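Local coordinates for protein intracellular serine protease (PDB 4ZOQ) that is a subtilase-family serine protease linked to lanthipeptides that probably acts as an endopeptidase and can cleave peptide bonds in a sequence-specific manner, at residues A27-S32 with A279-G284; Q37-H42 with Y293-H298; I221-P226 with Q305-L310. All coordinates share one frame; numbering follows the deposited sequence.

Contact 1 (A27-S32 with A279-G284)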
loop_
_atom_site.group_PDB
_atom_site.type_symbol
_atom_site.label_atom_id
_atom_site.label_comp_id
_atom_site.label_asym_id
_atom_site.label_seq_id
_atom_site.Cartn_x
_atom_site.Cartn_y
_atom_site.Cartn_z
ATOM N N ALA B 27 -11.597 -15.003 -7.564
ATOM C CA ALA B 27 -12.887 -15.694 -7.547
ATOM C C ALA B 27 -13.411 -15.784 -6.113
ATOM O O ALA B 27 -14.606 -15.627 -5.878
ATOM C CB ALA B 27 -12.782 -17.083 -8.169
ATOM N N LYS B 28 -12.511 -16.023 -5.159
ATOM C CA LYS B 28 -12.908 -16.062 -3.757
ATOM C C LYS B 28 -13.432 -14.703 -3.288
ATOM O O LYS B 28 -14.537 -14.595 -2.779
ATOM C CB LYS B 28 -11.734 -16.518 -2.895
ATOM C CG LYS B 28 -12.093 -16.711 -1.463
ATOM C CD LYS B 28 -10.933 -17.209 -0.603
ATOM C CE LYS B 28 -11.466 -17.630 0.785
ATOM N NZ LYS B 28 -11.911 -19.057 0.825
ATOM N N GLN B 29 -12.658 -13.658 -3.549
ATOM C CA GLN B 29 -13.007 -12.305 -3.155
ATOM C C GLN B 29 -14.360 -11.815 -3.717
ATOM O O GLN B 29 -15.190 -11.257 -2.980
ATOM C CB GLN B 29 -11.892 -11.359 -3.599
ATOM C CG GLN B 29 -10.622 -11.369 -2.742
ATOM C CD GLN B 29 -10.769 -10.534 -1.461
ATOM O OE1 GLN B 29 -11.882 -10.149 -1.073
ATOM N NE2 GLN B 29 -9.641 -10.196 -0.840
ATOM N N THR B 30 -14.581 -12.066 -5.010
ATOM C CA THR B 30 -15.695 -11.494 -5.764
ATOM C C THR B 30 -16.879 -12.456 -5.951
ATOM O O THR B 30 -17.789 -12.161 -6.733
ATOM C CB THR B 30 -15.236 -11.036 -7.179
ATOM O OG1 THR B 30 -14.752 -12.173 -7.905
ATOM C CG2 THR B 30 -14.131 -9.980 -7.096
ATOM N N ASP B 31 -16.849 -13.590 -5.250
ATOM C CA ASP B 31 -17.843 -14.649 -5.384
ATOM C C ASP B 31 -17.971 -15.069 -6.868
ATOM O O ASP B 31 -19.035 -14.914 -7.491
ATOM C CB ASP B 31 -19.210 -14.229 -4.821
ATOM C CG ASP B 31 -20.189 -15.412 -4.703
ATOM O OD1 ASP B 31 -19.737 -16.585 -4.782
ATOM O OD2 ASP B 31 -21.403 -15.171 -4.511
ATOM N N SER B 32 -16.867 -15.565 -7.428
ATOM C CA SER B 32 -16.787 -15.901 -8.854
ATOM C C SER B 32 -17.220 -14.733 -9.736
ATOM O O SER B 32 -17.986 -14.919 -10.668
ATOM C CB SER B 32 -17.612 -17.148 -9.163
ATOM O OG SER B 32 -17.042 -18.269 -8.503
ATOM N N ALA B 279 -2.588 -6.421 0.856
ATOM C CA ALA B 279 -3.071 -5.085 1.206
ATOM C C ALA B 279 -3.953 -4.424 0.120
ATOM O O ALA B 279 -5.002 -3.867 0.459
ATOM C CB ALA B 279 -1.910 -4.179 1.583
ATOM N N PRO B 280 -3.534 -4.459 -1.163
ATOM C CA PRO B 280 -4.378 -3.822 -2.182
ATOM C C PRO B 280 -5.740 -4.502 -2.425
ATOM O O PRO B 280 -6.674 -3.825 -2.900
ATOM C CB PRO B 280 -3.520 -3.898 -3.453
ATOM C CG PRO B 280 -2.496 -4.938 -3.189
ATOM C CD PRO B 280 -2.235 -4.871 -1.717
ATOM N N GLN B 281 -5.866 -5.785 -2.065
ATOM C CA GLN B 281 -7.145 -6.463 -2.154
ATOM C C GLN B 281 -8.128 -5.834 -1.175
ATOM O O GLN B 281 -9.301 -5.687 -1.477
ATOM C CB GLN B 281 -7.007 -7.954 -1.899
ATOM C CG GLN B 281 -6.273 -8.678 -2.996
ATOM C CD GLN B 281 -6.142 -10.160 -2.716
ATOM O OE1 GLN B 281 -7.154 -10.853 -2.505
ATOM N NE2 GLN B 281 -4.898 -10.664 -2.698
ATOM N N VAL B 282 -7.639 -5.482 0.003
ATOM C CA VAL B 282 -8.427 -4.774 0.992
ATOM C C VAL B 282 -8.676 -3.320 0.549
ATOM O O VAL B 282 -9.779 -2.796 0.698
ATOM C CB VAL B 282 -7.726 -4.810 2.385
ATOM C CG1 VAL B 282 -8.599 -4.144 3.468
ATOM C CG2 VAL B 282 -7.397 -6.239 2.754
ATOM N N ALA B 283 -7.652 -2.669 0.006
ATOM C CA ALA B 283 -7.835 -1.321 -0.499
ATOM C C ALA B 283 -8.888 -1.335 -1.623
ATOM O O ALA B 283 -9.799 -0.483 -1.638
ATOM C CB ALA B 283 -6.521 -0.742 -0.989
ATOM N N GLY B 284 -8.783 -2.327 -2.522
ATOM C CA GLY B 284 -9.738 -2.505 -3.604
ATOM C C GLY B 284 -11.138 -2.730 -3.069
ATOM O O GLY B 284 -12.105 -2.132 -3.557
#
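Q281 lies in helix 275-297, the helix that in subtilases carries the nucleophilic serine at its start; here S276, the predicted serine of the charge relay system, stands in its first turn, and the Q281 side chain sits about 9 Å from that of S276. The partner is Q29 of the short helix 24-30. Two buried glutamines make the whole contact, which hides 92 Å² in all, and the backbones stay well apart, with Q29 CA and Q281 CA 8.3 Å from each other. Q29 NE2 donates to Q281 OE1 at 3.1 Å with an N-H...O angle of 160°. The acceptor lies close to the amide plane of Q29, but the donor stands tilted 31° from the carbonyl plane of Q281, and the two amide planes are turned 68° against each other. A bend at chi2 turns the Q29 amide so that its nitrogen reaches the Q281 side chain: Q29 NE2 also rests 3.6 Å from Q281 CB, and Q29 CG approaches Q281 OE1 to 3.5 Å. The Q281 chain, by contrast, runs extended beyond CG.

The remaining amide atoms are engaged as well. Q29 OE1 accepts from A333 N, while Q281 NE2 donates to P226 O on strand 221-226 and to L277 O one turn back in its own helix. Around P280 the helix is kinked and the N of Q281 makes no bond to the preceding turn, so this side-chain bond gives L277 O a donor at the kink. Every amide oxygen and nitrogen of the pair therefore has a partner despite burial, and these bonds distinguish O from N at each end, which probably locks both amides against flipping.

Contact 2 (Q37-H42 with Y293-H298)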
loop_
_atom_site.group_PDB
_atom_site.type_symbol
_atom_site.label_atom_id
_atom_site.label_comp_id
_atom_site.label_asym_id
_atom_site.label_seq_id
_atom_site.Cartn_x
_atom_site.Cartn_y
_atom_site.Cartn_z
ATOM N N GLN B 37 -21.291 -7.288 -11.103
ATOM C CA GLN B 37 -22.637 -6.812 -11.405
ATOM C C GLN B 37 -23.335 -6.226 -10.175
ATOM O O GLN B 37 -24.438 -5.731 -10.288
ATOM C CB GLN B 37 -23.478 -7.910 -12.068
ATOM C CG GLN B 37 -23.831 -9.046 -11.164
ATOM C CD GLN B 37 -24.791 -10.050 -11.791
ATOM O OE1 GLN B 37 -24.820 -11.209 -11.405
ATOM N NE2 GLN B 37 -25.672 -9.569 -12.636
ATOM N N ILE B 38 -22.687 -6.278 -9.012
ATOM C CA ILE B 38 -23.218 -5.665 -7.797
ATOM C C ILE B 38 -22.618 -4.266 -7.652
ATOM O O ILE B 38 -23.331 -3.286 -7.461
ATOM C CB ILE B 38 -22.881 -6.492 -6.527
ATOM C CG1 ILE B 38 -23.315 -7.963 -6.666
ATOM C CG2 ILE B 38 -23.494 -5.842 -5.277
ATOM C CD1 ILE B 38 -24.794 -8.123 -6.875
ATOM N N GLU B 39 -21.298 -4.183 -7.741
ATOM C CA GLU B 39 -20.598 -2.919 -7.681
ATOM C C GLU B 39 -19.229 -3.134 -8.301
ATOM O O GLU B 39 -18.350 -3.794 -7.740
ATOM C CB GLU B 39 -20.493 -2.385 -6.243
ATOM C CG GLU B 39 -19.719 -1.058 -6.135
ATOM C CD GLU B 39 -20.340 0.060 -6.999
ATOM O OE1 GLU B 39 -19.684 0.501 -7.972
ATOM O OE2 GLU B 39 -21.462 0.514 -6.707
ATOM N N ARG B 40 -19.029 -2.479 -9.429
ATOM C CA ARG B 40 -17.808 -2.626 -10.186
ATOM C C ARG B 40 -16.840 -1.506 -9.837
ATOM O O ARG B 40 -15.716 -1.484 -10.342
ATOM C CB ARG B 40 -18.143 -2.641 -11.681
ATOM C CG ARG B 40 -17.261 -3.521 -12.541
ATOM C CD ARG B 40 -17.869 -3.740 -13.949
ATOM N NE ARG B 40 -17.058 -4.687 -14.707
ATOM C CZ ARG B 40 -15.909 -4.360 -15.298
ATOM N NH1 ARG B 40 -15.467 -3.110 -15.236
ATOM N NH2 ARG B 40 -15.207 -5.266 -15.961
ATOM N N GLY B 41 -17.285 -0.574 -8.980
ATOM C CA GLY B 41 -16.486 0.589 -8.618
ATOM C C GLY B 41 -16.787 1.845 -9.420
ATOM O O GLY B 41 -17.224 1.771 -10.579
ATOM N N HIS B 42 -16.571 3.006 -8.806
ATOM C CA HIS B 42 -16.770 4.290 -9.490
ATOM C C HIS B 42 -15.464 4.863 -9.990
ATOM O O HIS B 42 -14.500 4.926 -9.251
ATOM C CB HIS B 42 -17.471 5.322 -8.582
ATOM C CG HIS B 42 -18.892 4.972 -8.244
ATOM N ND1 HIS B 42 -19.701 5.787 -7.475
ATOM C CD2 HIS B 42 -19.636 3.881 -8.539
ATOM C CE1 HIS B 42 -20.881 5.222 -7.324
ATOM N NE2 HIS B 42 -20.868 4.059 -7.953
ATOM N N TYR B 293 -21.643 2.804 -1.338
ATOM C CA TYR B 293 -22.256 3.693 -0.356
ATOM C C TYR B 293 -22.622 5.038 -0.990
ATOM O O TYR B 293 -23.705 5.575 -0.763
ATOM C CB TYR B 293 -21.305 3.910 0.828
ATOM C CG TYR B 293 -21.915 4.658 1.987
ATOM C CD1 TYR B 293 -22.068 6.046 1.958
ATOM C CD2 TYR B 293 -22.368 3.964 3.113
ATOM C CE1 TYR B 293 -22.635 6.735 3.047
ATOM C CE2 TYR B 293 -22.943 4.628 4.202
ATOM C CZ TYR B 293 -23.071 6.009 4.162
ATOM O OH TYR B 293 -23.646 6.653 5.227
ATOM N N ARG B 294 -21.749 5.539 -1.847
ATOM C CA ARG B 294 -21.971 6.860 -2.422
ATOM C C ARG B 294 -23.123 6.746 -3.413
ATOM O O ARG B 294 -23.939 7.647 -3.566
ATOM C CB ARG B 294 -20.708 7.343 -3.101
ATOM C CG ARG B 294 -19.593 7.694 -2.138
ATOM C CD ARG B 294 -18.349 8.161 -2.871
ATOM N NE ARG B 294 -18.548 9.488 -3.424
ATOM C CZ ARG B 294 -17.637 10.154 -4.120
ATOM N NH1 ARG B 294 -16.450 9.603 -4.352
ATOM N NH2 ARG B 294 -17.926 11.368 -4.591
ATOM N N GLU B 295 -23.219 5.578 -4.032
ATOM C CA GLU B 295 -24.286 5.307 -4.975
ATOM C C GLU B 295 -25.647 5.225 -4.299
ATOM O O GLU B 295 -26.658 5.652 -4.860
ATOM C CB GLU B 295 -23.999 4.007 -5.720
ATOM C CG GLU B 295 -24.893 3.784 -6.914
ATOM C CD GLU B 295 -24.355 2.727 -7.848
ATOM O OE1 GLU B 295 -25.172 2.158 -8.600
ATOM O OE2 GLU B 295 -23.149 2.409 -7.764
ATOM N N ARG B 296 -25.671 4.722 -3.074
ATOM C CA ARG B 296 -26.939 4.516 -2.415
ATOM C C ARG B 296 -27.428 5.788 -1.704
ATOM O O ARG B 296 -28.633 5.982 -1.564
ATOM C CB ARG B 296 -26.841 3.367 -1.416
ATOM C CG ARG B 296 -26.744 1.991 -2.078
ATOM C CD ARG B 296 -26.873 0.927 -1.038
ATOM N NE ARG B 296 -26.837 -0.422 -1.581
ATOM C CZ ARG B 296 -27.883 -1.084 -2.050
ATOM N NH1 ARG B 296 -29.075 -0.497 -2.091
ATOM N NH2 ARG B 296 -27.726 -2.328 -2.503
ATOM N N HIS B 297 -26.507 6.626 -1.227
ATOM C CA HIS B 297 -26.894 7.771 -0.384
ATOM C C HIS B 297 -26.557 9.173 -0.956
ATOM O O HIS B 297 -27.032 10.182 -0.451
ATOM C CB HIS B 297 -26.214 7.612 0.995
ATOM C CG HIS B 297 -26.399 6.254 1.626
ATOM N ND1 HIS B 297 -27.532 5.887 2.323
ATOM C CD2 HIS B 297 -25.566 5.183 1.678
ATOM C CE1 HIS B 297 -27.399 4.639 2.751
ATOM N NE2 HIS B 297 -26.214 4.190 2.377
ATOM N N HIS B 298 -25.784 9.198 -2.043
ATOM C CA HIS B 298 -25.100 10.377 -2.583
ATOM C C HIS B 298 -24.466 11.233 -1.487
ATOM O O HIS B 298 -24.452 12.456 -1.540
ATOM C CB HIS B 298 -25.945 11.293 -3.484
ATOM C CG HIS B 298 -26.294 10.713 -4.818
ATOM N ND1 HIS B 298 -27.402 11.102 -5.530
ATOM C CD2 HIS B 298 -25.870 9.563 -5.436
ATOM C CE1 HIS B 298 -27.480 10.380 -6.640
ATOM N NE2 HIS B 298 -26.610 9.411 -6.565
#
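E295, near the C-terminal end of helix 275-297, accepts a hydrogen bond from H42 of loop 37-42 on the oxygen that E39 also approaches. H42 NE2 donates to E295 OE2 at 2.8 Å, nearly straight at 168°. The oxygen lies in the imidazole plane, yet the donor stands above the carboxylate plane, 37° out of it. Behind this bond the packing is close, with E295 CB 3.7 Å from H42 CE1.

On the buried side E39 comes from the opposite direction, with CG anti to the backbone N (chi1 178°), and brings its OE2 to 2.7 Å from E295 OE2. Two acceptors this near would repel if both groups were ionised, so one carboxyl may well retain a proton; a charged H42 would also ease the repulsion. E39 is turned by a bend at chi2, and its other oxygen takes the N-H of G41 through the anti lone pair (E39 OE1 to G41 N, 2.8 Å). L288 and S291 of helix 275-297 and L337 of helix 333-338 pack on E39.

The outer side is looser. E295 is exposed, and R294 NE stays 5.6 Å from H42 ND1; the R294 guanidinium forms a salt bridge with E132. The backbone of H42 is tied to the helix separately, through S291 OG.

What results is a surface histidine-carboxylate hydrogen bond beside a close carboxyl pair. It lies away from the annotated catalytic residues and pins the loop leading to strand 46-51 against the far end of the serine-bearing helix of the subtilase fold.

Contact 3 (I221-P226 with Q305-L310)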
loop_
_atom_site.group_PDB
_atom_site.type_symbol
_atom_site.label_atom_id
_atom_site.label_comp_id
_atom_site.label_asym_id
_atom_site.label_seq_id
_atom_site.Cartn_x
_atom_site.Cartn_y
_atom_site.Cartn_z
ATOM N N ILE B 221 -1.833 -6.252 13.231
ATOM C CA ILE B 221 -2.525 -6.855 12.094
ATOM C C ILE B 221 -4.029 -6.636 12.253
ATOM O O ILE B 221 -4.586 -6.970 13.310
ATOM C CB ILE B 221 -2.313 -8.347 11.990
ATOM C CG1 ILE B 221 -0.837 -8.741 12.053
ATOM C CG2 ILE B 221 -3.013 -8.879 10.721
ATOM C CD1 ILE B 221 -0.012 -8.309 10.908
ATOM N N GLU B 222 -4.680 -6.063 11.243
ATOM C CA GLU B 222 -6.115 -5.825 11.328
ATOM C C GLU B 222 -6.912 -6.722 10.430
ATOM O O GLU B 222 -8.041 -7.106 10.766
ATOM C CB GLU B 222 -6.480 -4.384 10.981
ATOM C CG GLU B 222 -6.119 -3.432 12.065
ATOM C CD GLU B 222 -6.882 -2.155 11.961
ATOM O OE1 GLU B 222 -8.127 -2.241 11.891
ATOM O OE2 GLU B 222 -6.241 -1.081 11.915
ATOM N N PHE B 223 -6.340 -7.012 9.267
ATOM C CA PHE B 223 -6.998 -7.859 8.304
ATOM C C PHE B 223 -5.989 -8.732 7.594
ATOM O O PHE B 223 -4.787 -8.525 7.638
ATOM C CB PHE B 223 -7.749 -7.070 7.251
ATOM C CG PHE B 223 -8.842 -6.219 7.776
ATOM C CD1 PHE B 223 -10.044 -6.779 8.181
ATOM C CD2 PHE B 223 -8.693 -4.829 7.804
ATOM C CE1 PHE B 223 -11.061 -5.986 8.635
ATOM C CE2 PHE B 223 -9.707 -4.028 8.252
ATOM C CZ PHE B 223 -10.902 -4.601 8.677
ATOM N N THR B 224 -6.552 -9.672 6.872
ATOM C CA THR B 224 -5.819 -10.589 6.061
ATOM C C THR B 224 -6.460 -10.648 4.667
ATOM O O THR B 224 -7.639 -10.295 4.493
ATOM C CB THR B 224 -5.791 -11.937 6.842
ATOM O OG1 THR B 224 -4.491 -12.132 7.422
ATOM C CG2 THR B 224 -6.170 -13.066 6.037
ATOM N N ALA B 225 -5.675 -11.013 3.657
ATOM C CA ALA B 225 -6.236 -11.255 2.328
ATOM C C ALA B 225 -5.407 -12.335 1.614
ATOM O O ALA B 225 -4.249 -12.574 1.977
ATOM C CB ALA B 225 -6.298 -9.965 1.511
ATOM N N PRO B 226 -6.016 -13.024 0.634
ATOM C CA PRO B 226 -5.262 -14.116 -0.002
ATOM C C PRO B 226 -4.079 -13.662 -0.879
ATOM O O PRO B 226 -4.242 -13.264 -2.032
ATOM C CB PRO B 226 -6.335 -14.826 -0.846
ATOM C CG PRO B 226 -7.450 -13.847 -1.009
ATOM C CD PRO B 226 -7.440 -13.022 0.238
ATOM N N GLN B 305 -16.889 4.401 8.911
ATOM C CA GLN B 305 -17.981 3.627 8.351
ATOM C C GLN B 305 -17.486 2.507 7.432
ATOM O O GLN B 305 -17.980 1.386 7.507
ATOM C CB GLN B 305 -18.932 4.527 7.592
ATOM C CG GLN B 305 -19.926 5.215 8.488
ATOM C CD GLN B 305 -20.734 6.257 7.744
ATOM O OE1 GLN B 305 -20.205 7.283 7.304
ATOM N NE2 GLN B 305 -22.018 5.965 7.538
ATOM N N VAL B 306 -16.517 2.815 6.575
ATOM C CA VAL B 306 -15.964 1.817 5.665
ATOM C C VAL B 306 -15.216 0.754 6.457
ATOM O O VAL B 306 -15.388 -0.437 6.213
ATOM C CB VAL B 306 -15.052 2.446 4.621
ATOM C CG1 VAL B 306 -14.556 1.385 3.663
ATOM C CG2 VAL B 306 -15.825 3.504 3.867
ATOM N N HIS B 307 -14.415 1.198 7.423
ATOM C CA HIS B 307 -13.656 0.291 8.277
ATOM C C HIS B 307 -14.604 -0.655 8.999
ATOM O O HIS B 307 -14.327 -1.859 9.153
ATOM C CB HIS B 307 -12.820 1.083 9.289
ATOM C CG HIS B 307 -11.879 0.240 10.094
ATOM N ND1 HIS B 307 -12.300 -0.590 11.115
ATOM C CD2 HIS B 307 -10.530 0.121 10.048
ATOM C CE1 HIS B 307 -11.253 -1.201 11.645
ATOM N NE2 HIS B 307 -10.169 -0.792 11.012
ATOM N N HIS B 308 -15.735 -0.106 9.429
ATOM C CA HIS B 308 -16.748 -0.893 10.126
ATOM C C HIS B 308 -17.301 -1.995 9.209
ATOM O O HIS B 308 -17.451 -3.137 9.618
ATOM C CB HIS B 308 -17.885 0.012 10.637
ATOM C CG HIS B 308 -18.907 -0.718 11.436
ATOM N ND1 HIS B 308 -18.718 -1.047 12.759
ATOM C CD2 HIS B 308 -20.099 -1.255 11.080
ATOM C CE1 HIS B 308 -19.761 -1.734 13.195
ATOM N NE2 HIS B 308 -20.614 -1.873 12.195
ATOM N N ILE B 309 -17.607 -1.647 7.968
ATOM C CA ILE B 309 -18.094 -2.638 7.024
ATOM C C ILE B 309 -17.031 -3.742 6.765
ATOM O O ILE B 309 -17.367 -4.928 6.777
ATOM C CB ILE B 309 -18.522 -1.958 5.724
ATOM C CG1 ILE B 309 -19.754 -1.107 6.014
ATOM C CG2 ILE B 309 -18.846 -2.996 4.656
ATOM C CD1 ILE B 309 -20.077 -0.104 4.958
ATOM N N LEU B 310 -15.763 -3.359 6.595
ATOM C CA LEU B 310 -14.675 -4.324 6.401
ATOM C C LEU B 310 -14.563 -5.257 7.564
ATOM O O LEU B 310 -14.423 -6.481 7.398
ATOM C CB LEU B 310 -13.327 -3.609 6.220
ATOM C CG LEU B 310 -13.224 -2.800 4.924
ATOM C CD1 LEU B 310 -11.966 -1.975 4.826
ATOM C CD2 LEU B 310 -13.280 -3.793 3.755
#
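The chi1 of H307 (-173°) sets its CG opposite the backbone N and swings the ring off helix 303-313 and across to strand 221-226. E222 has CG anti to its carbonyl carbon and a chain extended beyond it, which carries the carboxylate out to meet that ring. The strand is the last of the central, mostly parallel sheet of the subtilase α/β fold, and the helix passes it at 10.8 Å between the axes of the short segments, with 58° between their directions.

H307 NE2 donates to E222 OE1 at 2.7 Å, using the syn lone pair of the oxygen. The angle at the hydrogen is 151°, and E222 OE1 sits at the ring edge, almost in the imidazole plane. The two side chains cross at about a right angle. Replacing E222 by an alanine would probably leave H307 NE2 without its carboxylate mate and the imidazole freer to turn.

One residue further along the strand, the contact becomes apolar. F223 reaches from the strand so that its CE2 lies over one face of the H307 ring, 4.3 Å from H307 NE2; the two rings are oblique, their centroids 5.8 Å apart. V200 of the neighbouring strand and V331 also pack on the phenyl group. L310, one turn further along the helix than H307, points toward the strand and is itself in contact with T285 of helix 275-297. V306 and I309 lean on I290 and V289 of that same helix, so helix 303-313 rests on both the sheet edge and the serine-bearing helix. The end of the phenyl ring makes the apolar contact with L310, F223 CZ lying 3.6 Å from L310 CB; F223 CE1 also comes 3.6 Å from the backbone oxygen L310 O.

In the fold
Helix 275-297 ties the set together: contact 1 uses its early turns and contact 2 its C-terminal end, their centres 16 Å apart and their nearest atoms about 7 Å apart. Contacts 1 and 3, with centres 11 Å apart, join directly where Q281 NE2 meets P226 O at 2.8 Å and where A225 CB packs 4.0 Å from Q281 CB. Contacts 2 and 3 are 18 Å apart by centres but linked by Y293 OH and Q305 NE2, 2.9 Å from each other. Of the three, contact 1 alone lies near the predicted catalytic serine S276; contacts 2 and 3 fasten a loop and a helix away from the active site.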